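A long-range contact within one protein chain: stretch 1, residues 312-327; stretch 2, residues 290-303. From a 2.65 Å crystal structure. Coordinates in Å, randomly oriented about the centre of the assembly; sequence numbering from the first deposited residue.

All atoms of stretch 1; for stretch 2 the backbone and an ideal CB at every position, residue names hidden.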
ATOM      1  N   VAL A 312     -14.566  -2.335   6.718  1.00 58.87           N
ATOM      2  CA  VAL A 312     -15.458  -1.840   5.677  1.00 55.84           C
ATOM      3  C   VAL A 312     -16.568  -1.023   6.324  1.00 62.92           C
ATOM      4  O   VAL A 312     -17.074  -1.376   7.395  1.00 70.00           O
ATOM      5  CB  VAL A 312     -16.030  -3.018   4.865  1.00 56.04           C
ATOM      6  CG1 VAL A 312     -17.030  -2.531   3.827  1.00 57.19           C
ATOM      7  CG2 VAL A 312     -14.908  -3.805   4.204  1.00 47.18           C
ATOM      8  N   GLY A 313     -16.948   0.080   5.682  1.00 58.31           N
ATOM      9  CA  GLY A 313     -18.026   0.902   6.173  1.00 56.97           C
ATOM     10  C   GLY A 313     -18.237   2.159   5.352  1.00 60.17           C
ATOM     11  O   GLY A 313     -17.349   2.609   4.623  1.00 63.64           O
ATOM     12  N   PRO A 314     -19.432   2.744   5.446  1.00 64.35           N
ATOM     13  CA  PRO A 314     -19.685   4.047   4.802  1.00 61.97           C
ATOM     14  C   PRO A 314     -19.125   5.194   5.633  1.00 60.57           C
ATOM     15  O   PRO A 314     -19.846   5.985   6.250  1.00 68.52           O
ATOM     16  CB  PRO A 314     -21.213   4.072   4.704  1.00 66.26           C
ATOM     17  CG  PRO A 314     -21.658   3.295   5.892  1.00 56.46           C
ATOM     18  CD  PRO A 314     -20.652   2.189   6.059  1.00 57.53           C
ATOM     19  N   PHE A 315     -17.798   5.290   5.665  1.00 60.02           N
ATOM     20  CA  PHE A 315     -17.118   6.297   6.467  1.00 57.66           C
ATOM     21  C   PHE A 315     -16.869   7.595   5.711  1.00 64.70           C
ATOM     22  O   PHE A 315     -16.266   8.513   6.277  1.00 71.38           O
ATOM     23  CB  PHE A 315     -15.783   5.756   6.984  1.00 67.04           C
ATOM     24  CG  PHE A 315     -15.902   4.499   7.798  1.00 63.85           C
ATOM     25  CD1 PHE A 315     -16.570   4.501   9.012  1.00 59.32           C
ATOM     26  CD2 PHE A 315     -15.321   3.321   7.360  1.00 64.96           C
ATOM     27  CE1 PHE A 315     -16.672   3.345   9.764  1.00 62.66           C
ATOM     28  CE2 PHE A 315     -15.416   2.162   8.108  1.00 65.25           C
ATOM     29  CZ  PHE A 315     -16.093   2.174   9.311  1.00 67.57           C
ATOM     30  N   SER A 316     -17.299   7.688   4.455  1.00 69.15           N
ATOM     31  CA  SER A 316     -17.152   8.924   3.700  1.00 65.04           C
ATOM     32  C   SER A 316     -17.796  10.082   4.446  1.00 63.42           C
ATOM     33  O   SER A 316     -18.964  10.013   4.839  1.00 67.21           O
ATOM     34  CB  SER A 316     -17.786   8.783   2.312  1.00 62.86           C
ATOM     35  OG  SER A 316     -17.063   7.875   1.499  1.00 69.53           O
ATOM     36  N   ARG A 317     -17.021  11.139   4.657  1.00 63.00           N
ATOM     37  CA  ARG A 317     -17.523  12.388   5.207  1.00 61.06           C
ATOM     38  C   ARG A 317     -17.448  13.456   4.128  1.00 59.64           C
ATOM     39  O   ARG A 317     -16.428  13.582   3.442  1.00 62.61           O
ATOM     40  CB  ARG A 317     -16.721  12.819   6.436  1.00 64.33           C
ATOM     41  CG  ARG A 317     -16.906  11.930   7.654  1.00 69.42           C
ATOM     42  CD  ARG A 317     -15.870  12.268   8.709  1.00 67.88           C
ATOM     43  NE  ARG A 317     -14.518  12.075   8.195  1.00 63.85           N
ATOM     44  CZ  ARG A 317     -13.438  12.672   8.687  1.00 72.76           C
ATOM     45  NH1 ARG A 317     -13.546  13.514   9.706  1.00 74.63           N
ATOM     46  NH2 ARG A 317     -12.248  12.433   8.152  1.00 67.69           N
ATOM     47  N   TRP A 318     -18.529  14.209   3.967  1.00 58.79           N
ATOM     48  CA  TRP A 318     -18.590  15.292   3.002  1.00 57.41           C
ATOM     49  C   TRP A 318     -18.602  16.626   3.733  1.00 53.62           C
ATOM     50  O   TRP A 318     -19.201  16.753   4.805  1.00 60.04           O
ATOM     51  CB  TRP A 318     -19.821  15.159   2.104  1.00 51.35           C
ATOM     52  CG  TRP A 318     -19.656  14.098   1.058  1.00 53.94           C
ATOM     53  CD1 TRP A 318     -19.989  12.780   1.165  1.00 53.35           C
ATOM     54  CD2 TRP A 318     -19.097  14.265  -0.251  1.00 53.29           C
ATOM     55  NE1 TRP A 318     -19.680  12.116   0.002  1.00 49.29           N
ATOM     56  CE2 TRP A 318     -19.132  13.007  -0.884  1.00 45.64           C
ATOM     57  CE3 TRP A 318     -18.576  15.358  -0.951  1.00 53.07           C
ATOM     58  CZ2 TRP A 318     -18.666  12.812  -2.182  1.00 45.75           C
ATOM     59  CZ3 TRP A 318     -18.113  15.162  -2.242  1.00 50.41           C
ATOM     60  CH2 TRP A 318     -18.161  13.899  -2.842  1.00 44.99           C
ATOM     61  N   LEU A 319     -17.930  17.616   3.152  1.00 49.81           N
ATOM     62  CA  LEU A 319     -17.740  18.910   3.793  1.00 56.22           C
ATOM     63  C   LEU A 319     -18.096  20.012   2.808  1.00 57.32           C
ATOM     64  O   LEU A 319     -17.454  20.143   1.761  1.00 59.46           O
ATOM     65  CB  LEU A 319     -16.298  19.070   4.281  1.00 59.25           C
ATOM     66  CG  LEU A 319     -16.084  19.992   5.480  1.00 58.20           C
ATOM     67  CD1 LEU A 319     -16.843  19.454   6.683  1.00 52.35           C
ATOM     68  CD2 LEU A 319     -14.601  20.133   5.789  1.00 65.05           C
ATOM     69  N   ALA A 320     -19.116  20.798   3.141  1.00 51.48           N
ATOM     70  CA  ALA A 320     -19.452  21.973   2.351  1.00 56.25           C
ATOM     71  C   ALA A 320     -18.466  23.094   2.650  1.00 61.08           C
ATOM     72  O   ALA A 320     -18.038  23.273   3.795  1.00 64.70           O
ATOM     73  CB  ALA A 320     -20.879  22.433   2.650  1.00 49.54           C
ATOM     74  N   LEU A 321     -18.100  23.848   1.615  1.00 57.32           N
ATOM     75  CA  LEU A 321     -17.128  24.936   1.731  1.00 52.62           C
ATOM     76  C   LEU A 321     -17.704  26.204   1.111  1.00 52.54           C
ATOM     77  O   LEU A 321     -17.203  26.697   0.093  1.00 55.45           O
ATOM     78  CB  LEU A 321     -15.805  24.554   1.067  1.00 58.06           C
ATOM     79  CG  LEU A 321     -15.203  23.207   1.481  1.00 55.51           C
ATOM     80  CD1 LEU A 321     -13.953  22.902   0.674  1.00 49.22           C
ATOM     81  CD2 LEU A 321     -14.905  23.185   2.972  1.00 54.78           C
ATOM     82  N   PRO A 322     -18.755  26.768   1.710  1.00 52.45           N
ATOM     83  CA  PRO A 322     -19.383  27.961   1.124  1.00 62.26           C
ATOM     84  C   PRO A 322     -18.457  29.166   1.193  1.00 67.72           C
ATOM     85  O   PRO A 322     -17.913  29.494   2.250  1.00 65.84           O
ATOM     86  CB  PRO A 322     -20.633  28.163   1.989  1.00 61.78           C
ATOM     87  CG  PRO A 322     -20.278  27.544   3.290  1.00 59.19           C
ATOM     88  CD  PRO A 322     -19.420  26.360   2.961  1.00 52.19           C
ATOM     89  N   VAL A 323     -18.286  29.827   0.054  1.00 66.13           N
ATOM     90  CA  VAL A 323     -17.443  31.009  -0.060  1.00 66.58           C
ATOM     91  C   VAL A 323     -18.304  32.163  -0.551  1.00 73.40           C
ATOM     92  O   VAL A 323     -19.030  32.026  -1.541  1.00 77.85           O
ATOM     93  CB  VAL A 323     -16.250  30.769  -1.004  1.00 65.15           C
ATOM     94  CG1 VAL A 323     -15.567  32.081  -1.341  1.00 68.40           C
ATOM     95  CG2 VAL A 323     -15.262  29.802  -0.367  1.00 61.90           C
ATOM     96  N   ASP A 324     -18.231  33.291   0.151  1.00 75.08           N
ATOM     97  CA  ASP A 324     -18.957  34.492  -0.234  1.00 70.72           C
ATOM     98  C   ASP A 324     -18.058  35.348  -1.114  1.00 71.19           C
ATOM     99  O   ASP A 324     -16.992  35.794  -0.676  1.00 76.86           O
ATOM    100  CB  ASP A 324     -19.410  35.271   1.001  1.00 77.52           C
ATOM    101  CG  ASP A 324     -20.333  36.428   0.658  1.00 84.33           C
ATOM    102  OD1 ASP A 324     -20.631  36.628  -0.538  1.00 82.78           O
ATOM    103  OD2 ASP A 324     -20.766  37.135   1.592  1.00 90.49           O
ATOM    104  N   LEU A 325     -18.482  35.568  -2.358  1.00 78.00           N
ATOM    105  CA  LEU A 325     -17.774  36.435  -3.289  1.00 77.26           C
ATOM    106  C   LEU A 325     -18.434  37.804  -3.405  1.00 76.72           C
ATOM    107  O   LEU A 325     -18.320  38.463  -4.444  1.00 77.09           O
ATOM    108  CB  LEU A 325     -17.670  35.763  -4.657  1.00 76.37           C
ATOM    109  CG  LEU A 325     -16.981  34.396  -4.609  1.00 74.73           C
ATOM    110  CD1 LEU A 325     -16.912  33.757  -5.980  1.00 69.23           C
ATOM    111  CD2 LEU A 325     -15.590  34.534  -4.021  1.00 71.35           C
ATOM    112  N   SER A 326     -19.123  38.240  -2.349  1.00 81.22           N
ATOM    113  CA  SER A 326     -19.758  39.550  -2.335  1.00 83.51           C
ATOM    114  C   SER A 326     -18.725  40.653  -2.541  1.00 85.90           C
ATOM    115  O   SER A 326     -17.521  40.469  -2.324  1.00 86.16           O
ATOM    116  CB  SER A 326     -20.505  39.772  -1.019  1.00 82.91           C
ATOM    117  OG  SER A 326     -21.651  38.943  -0.937  1.00 85.31           O
ATOM    118  N   GLY A 327     -19.213  41.819  -2.952  1.00 88.18           N
ATOM    119  CA  GLY A 327     -18.302  42.825  -3.459  1.00 87.38           C
ATOM    120  C   GLY A 327     -17.676  42.325  -4.746  1.00 89.74           C
ATOM    121  O   GLY A 327     -18.310  41.622  -5.544  1.00 91.16           O
ATOM    122  N   UNK A 290     -23.518  34.062  -9.847  1.00 83.09           N
ATOM    123  CA  UNK A 290     -23.864  34.065  -8.434  1.00 79.86           C
ATOM    124  C   UNK A 290     -22.699  34.598  -7.612  1.00 83.58           C
ATOM    125  O   UNK A 290     -21.538  34.271  -7.877  1.00 85.32           O
ATOM    126  CB  UNK A 290     -24.251  32.660  -7.968  1.00 79.86           C
ATOM    127  N   UNK A 291     -23.018  35.421  -6.612  1.00 86.86           N
ATOM    128  CA  UNK A 291     -22.012  35.993  -5.726  1.00 84.62           C
ATOM    129  C   UNK A 291     -21.633  35.068  -4.577  1.00 78.12           C
ATOM    130  O   UNK A 291     -20.770  35.432  -3.773  1.00 81.58           O
ATOM    131  CB  UNK A 291     -22.516  37.323  -5.164  1.00 84.62           C
ATOM    132  N   UNK A 292     -22.253  33.894  -4.474  1.00 72.94           N
ATOM    133  CA  UNK A 292     -22.022  32.981  -3.354  1.00 71.45           C
ATOM    134  C   UNK A 292     -22.012  31.557  -3.896  1.00 70.72           C
ATOM    135  O   UNK A 292     -23.070  30.983  -4.165  1.00 80.70           O
ATOM    136  CB  UNK A 292     -23.086  33.148  -2.267  1.00 71.45           C
ATOM    137  N   UNK A 293     -20.821  30.986  -4.042  1.00 68.15           N
ATOM    138  CA  UNK A 293     -20.648  29.639  -4.571  1.00 62.74           C
ATOM    139  C   UNK A 293     -20.235  28.716  -3.432  1.00 61.99           C
ATOM    140  O   UNK A 293     -19.458  29.104  -2.552  1.00 70.75           O
ATOM    141  CB  UNK A 293     -19.613  29.615  -5.698  1.00 62.74           C
ATOM    142  N   UNK A 294     -20.774  27.500  -3.441  1.00 61.41           N
ATOM    143  CA  UNK A 294     -20.508  26.502  -2.409  1.00 55.83           C
ATOM    144  C   UNK A 294     -20.097  25.205  -3.094  1.00 56.97           C
ATOM    145  O   UNK A 294     -20.939  24.519  -3.681  1.00 53.74           O
ATOM    146  CB  UNK A 294     -21.729  26.288  -1.512  1.00 55.83           C
ATOM    147  N   UNK A 295     -18.813  24.877  -3.031  1.00 60.82           N
ATOM    148  CA  UNK A 295     -18.332  23.581  -3.461  1.00 52.79           C
ATOM    149  C   UNK A 295     -18.182  22.691  -2.234  1.00 55.58           C
ATOM    150  O   UNK A 295     -18.247  23.145  -1.091  1.00 56.23           O
ATOM    151  CB  UNK A 295     -17.010  23.706  -4.221  1.00 52.79           C
ATOM    152  N   UNK A 296     -17.976  21.393  -2.470  1.00 56.47           N
ATOM    153  CA  UNK A 296     -17.769  20.449  -1.399  1.00 48.92           C
ATOM    154  C   UNK A 296     -16.512  19.635  -1.648  1.00 52.76           C
ATOM    155  O   UNK A 296     -15.860  19.757  -2.687  1.00 48.57           O
ATOM    156  CB  UNK A 296     -18.984  19.532  -1.248  1.00 48.92           C
ATOM    157  N   UNK A 297     -16.175  18.808  -0.665  1.00 54.23           N
ATOM    158  CA  UNK A 297     -15.058  17.888  -0.807  1.00 48.36           C
ATOM    159  C   UNK A 297     -15.360  16.651   0.020  1.00 51.43           C
ATOM    160  O   UNK A 297     -15.955  16.748   1.098  1.00 55.49           O
ATOM    161  CB  UNK A 297     -13.740  18.535  -0.376  1.00 48.36           C
ATOM    162  N   UNK A 298     -14.978  15.489  -0.502  1.00 51.67           N
ATOM    163  CA  UNK A 298     -15.163  14.235   0.212  1.00 51.13           C
ATOM    164  C   UNK A 298     -13.933  13.966   1.066  1.00 55.90           C
ATOM    165  O   UNK A 298     -12.815  13.876   0.546  1.00 61.17           O
ATOM    166  CB  UNK A 298     -15.418  13.080  -0.759  1.00 51.13           C
ATOM    167  N   UNK A 299     -14.137  13.856   2.369  1.00 57.78           N
ATOM    168  CA  UNK A 299     -13.029  13.414   3.196  1.00 57.20           C
ATOM    169  C   UNK A 299     -13.165  11.928   3.489  1.00 58.79           C
ATOM    170  O   UNK A 299     -14.286  11.425   3.636  1.00 64.69           O
ATOM    171  CB  UNK A 299     -12.967  14.218   4.496  1.00 57.20           C
ATOM    172  N   UNK A 300     -12.065  11.187   3.566  1.00 58.86           N
ATOM    173  CA  UNK A 300     -12.171   9.758   3.889  1.00 57.55           C
ATOM    174  C   UNK A 300     -12.493   9.536   5.357  1.00 62.71           C
ATOM    175  O   UNK A 300     -12.856  10.479   6.068  1.00 62.69           O
ATOM    176  CB  UNK A 300     -10.872   9.034   3.532  1.00 57.55           C
ATOM    177  N   UNK A 301     -12.371   8.294   5.820  1.00 66.12           N
ATOM    178  CA  UNK A 301     -12.605   8.000   7.227  1.00 68.24           C
ATOM    179  C   UNK A 301     -11.643   8.793   8.102  1.00 60.18           C
ATOM    180  O   UNK A 301     -10.553   9.180   7.673  1.00 63.43           O
ATOM    181  CB  UNK A 301     -12.458   6.501   7.496  1.00 68.24           C
ATOM    182  N   UNK A 302     -12.068   9.048   9.338  1.00 62.01           N
ATOM    183  CA  UNK A 302     -11.218   9.743  10.296  1.00 74.88           C
ATOM    184  C   UNK A 302      -9.917   8.974  10.471  1.00 71.12           C
ATOM    185  O   UNK A 302      -9.913   7.868  11.020  1.00 77.23           O
ATOM    186  CB  UNK A 302     -11.931   9.912  11.639  1.00 74.88           C
ATOM    187  N   UNK A 303      -8.811   9.543   9.987  1.00 66.86           N
ATOM    188  CA  UNK A 303      -7.527   8.866  10.094  1.00 81.26           C
ATOM    189  C   UNK A 303      -7.021   8.808  11.530  1.00 85.97           C
ATOM    190  O   UNK A 303      -6.157   7.980  11.834  1.00 84.56           O
ATOM    191  CB  UNK A 303      -6.493   9.566   9.209  1.00 81.26           C
TER

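The two stretches form an antiparallel strand pair, 292-299 against 317-324, so side chains of stretch 2 alternate between two faces of the sheet. One face carries Trp318, Ala320, Pro322 and Asp324. The other carries Arg317, Leu319, Leu321 and Val323.

Positions 290 and 303, at the two ends, have no atom of stretch 1 within 5.5 Å of CB. Almost any residue would do. They are Arg290 and Glu303.

At 291 the CB points sideways, near the backbone of Leu325 and Ser326. A small or polar residue would suit. It is Thr291. Its backbone does the main work: Leu325 N donates to Thr291 O at 2.7 Å.

Position 292 lies on the face of Asp324, with its CB 4.6 Å from Asp324 OD1. Polar residues fit well here. The residue is Ser292, which makes no hydrogen bond to stretch 1.

Position 293 is on the other face, with its CB 5.0 Å from Leu325 CD1. An aliphatic side chain is expected. Val293 fills the place, and its CG1 packs 3.8 Å from Leu325 CD1. Val323 N donates to Val293 O at 2.9 Å. The return bond, from Val293 N to Val323 O at 3.2 Å, is weak.

At 294 the CB sits 3.9 Å from Pro322 CA, with Ala320 further along the same face. A modest side chain that packs is suitable, such as valine, threonine or serine. Thr294 is found, with OG1 3.4 Å from Pro322 CB and CG2 4.2 Å from Ala320 CB.

Position 295 shares a face with Leu321, which favours an aliphatic residue. Ile295 brings its CD1 to 4.2 Å from Leu321 CD1.

At 296 an ideal CB would be 3.4 Å from Leu319 O and 4.2 Å from Trp318 CE3. A small residue fits easily; the backbone angles do not demand glycine. It is Gly296, and its CA lies 3.2 Å from Leu319 O in a CA-H...O contact.

Position 297 lies between Leu319 and Leu321, so valine, isoleucine or threonine would suit. Thr297 places CG2 4.1 Å from both Leu319 CB and Leu321 CD1. OG1 is hydrogen-bonded elsewhere in the structure.

At 298 the CB lies over the Trp318 ring, 3.5 Å from CH2, and Ser316 offers a hydroxyl nearby. A long chain with a polar end would use both. In Arg298, CB makes a CH-pi contact with the six-membered ring, and NH1 donates to Ser316 OG at 2.9 Å.

Position 299 faces the side of Leu319, and an aliphatic residue fits. Leu299 CD1 meets Leu319 CD2 at 4.1 Å.

Position 300 points away, leaving the choice wide. Pro300 contributes its O, which accepts from Arg317 NE and NH2.

At 301 the CB is 3.4 Å from Phe315 CB. A flat or long side chain could cover the ring. Arg301 lays its guanidinium face toward Phe315 CD2.

At 302, near the Arg317 guanidinium, an acid is plausible. Asp302 OD2 is 4.5 Å from Arg317 NH1, beyond a salt bridge.

Stretch 2 (290-303) RTSVTIGTRLPRDE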
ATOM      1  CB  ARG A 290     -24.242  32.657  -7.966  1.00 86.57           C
ATOM      2  CG  ARG A 290     -24.821  32.592  -6.565  1.00 98.77           C
ATOM      3  CD  ARG A 290     -25.356  31.200  -6.270  1.00105.32           C
ATOM      4  NE  ARG A 290     -26.524  30.876  -7.083  1.00112.53           N
ATOM      5  CZ  ARG A 290     -27.772  30.882  -6.629  1.00115.92           C
ATOM      6  NH1 ARG A 290     -28.776  30.575  -7.439  1.00119.24           N
ATOM      7  NH2 ARG A 290     -28.016  31.189  -5.362  1.00119.96           N
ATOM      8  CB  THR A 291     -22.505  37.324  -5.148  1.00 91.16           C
ATOM      9  OG1 THR A 291     -23.658  37.092  -4.327  1.00 97.60           O
ATOM     10  CG2 THR A 291     -22.868  38.291  -6.264  1.00 92.58           C
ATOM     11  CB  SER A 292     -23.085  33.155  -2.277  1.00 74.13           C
ATOM     12  OG  SER A 292     -23.107  32.044  -1.399  1.00 77.99           O
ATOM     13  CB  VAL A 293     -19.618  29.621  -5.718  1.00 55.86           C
ATOM     14  CG1 VAL A 293     -18.359  30.351  -5.305  1.00 69.86           C
ATOM     15  CG2 VAL A 293     -19.306  28.197  -6.150  1.00 55.07           C
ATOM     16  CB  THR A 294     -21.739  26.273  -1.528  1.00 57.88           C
ATOM     17  OG1 THR A 294     -22.163  27.515  -0.952  1.00 51.66           O
ATOM     18  CG2 THR A 294     -21.422  25.281  -0.415  1.00 60.46           C
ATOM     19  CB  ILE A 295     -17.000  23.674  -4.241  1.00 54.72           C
ATOM     20  CG1 ILE A 295     -15.851  23.996  -3.283  1.00 56.36           C
ATOM     21  CG2 ILE A 295     -17.098  24.705  -5.357  1.00 58.73           C
ATOM     22  CD1 ILE A 295     -14.626  23.137  -3.493  1.00 59.10           C
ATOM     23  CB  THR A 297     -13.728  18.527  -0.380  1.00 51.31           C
ATOM     24  OG1 THR A 297     -12.646  17.635  -0.679  1.00 53.47           O
ATOM     25  CG2 THR A 297     -13.720  18.847   1.112  1.00 44.88           C
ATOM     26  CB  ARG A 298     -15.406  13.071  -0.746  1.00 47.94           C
ATOM     27  CG  ARG A 298     -15.885  11.808  -0.041  1.00 53.73           C
ATOM     28  CD  ARG A 298     -15.807  10.589  -0.939  1.00 50.97           C
ATOM     29  NE  ARG A 298     -14.427  10.168  -1.163  1.00 64.17           N
ATOM     30  CZ  ARG A 298     -13.783   9.286  -0.406  1.00 61.48           C
ATOM     31  NH1 ARG A 298     -14.394   8.727   0.630  1.00 58.70           N
ATOM     32  NH2 ARG A 298     -12.528   8.961  -0.684  1.00 53.88           N
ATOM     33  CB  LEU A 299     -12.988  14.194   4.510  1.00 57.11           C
ATOM     34  CG  LEU A 299     -12.851  15.712   4.380  1.00 59.34           C
ATOM     35  CD1 LEU A 299     -13.040  16.386   5.729  1.00 67.32           C
ATOM     36  CD2 LEU A 299     -11.503  16.081   3.782  1.00 62.35           C
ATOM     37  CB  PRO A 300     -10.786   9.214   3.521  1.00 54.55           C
ATOM     38  CG  PRO A 300      -9.877  10.382   3.713  1.00 44.99           C
ATOM     39  CD  PRO A 300     -10.672  11.602   3.328  1.00 57.95           C
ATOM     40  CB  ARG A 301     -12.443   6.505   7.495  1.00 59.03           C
ATOM     41  CG  ARG A 301     -11.058   5.964   7.211  1.00 48.47           C
ATOM     42  CD  ARG A 301     -11.089   4.450   7.144  1.00 58.03           C
ATOM     43  NE  ARG A 301     -11.965   3.985   6.071  1.00 58.63           N
ATOM     44  CZ  ARG A 301     -12.321   2.718   5.890  1.00 62.57           C
ATOM     45  NH1 ARG A 301     -11.883   1.776   6.715  1.00 58.72           N
ATOM     46  NH2 ARG A 301     -13.121   2.393   4.882  1.00 63.46           N
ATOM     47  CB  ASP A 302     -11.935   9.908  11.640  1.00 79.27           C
ATOM     48  CG  ASP A 302     -11.262  10.931  12.542  1.00 82.06           C
ATOM     49  OD1 ASP A 302     -10.043  11.162  12.392  1.00 79.87           O
ATOM     50  OD2 ASP A 302     -11.959  11.508  13.406  1.00 78.70           O
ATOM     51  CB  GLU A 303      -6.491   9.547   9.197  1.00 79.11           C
ATOM     52  CG  GLU A 303      -6.253  11.013   9.518  1.00 90.86           C
ATOM     53  CD  GLU A 303      -5.079  11.595   8.751  1.00 98.48           C
ATOM     54  OE1 GLU A 303      -4.833  11.151   7.609  1.00 99.59           O
ATOM     55  OE2 GLU A 303      -4.395  12.488   9.296  1.00 95.29           O
TER
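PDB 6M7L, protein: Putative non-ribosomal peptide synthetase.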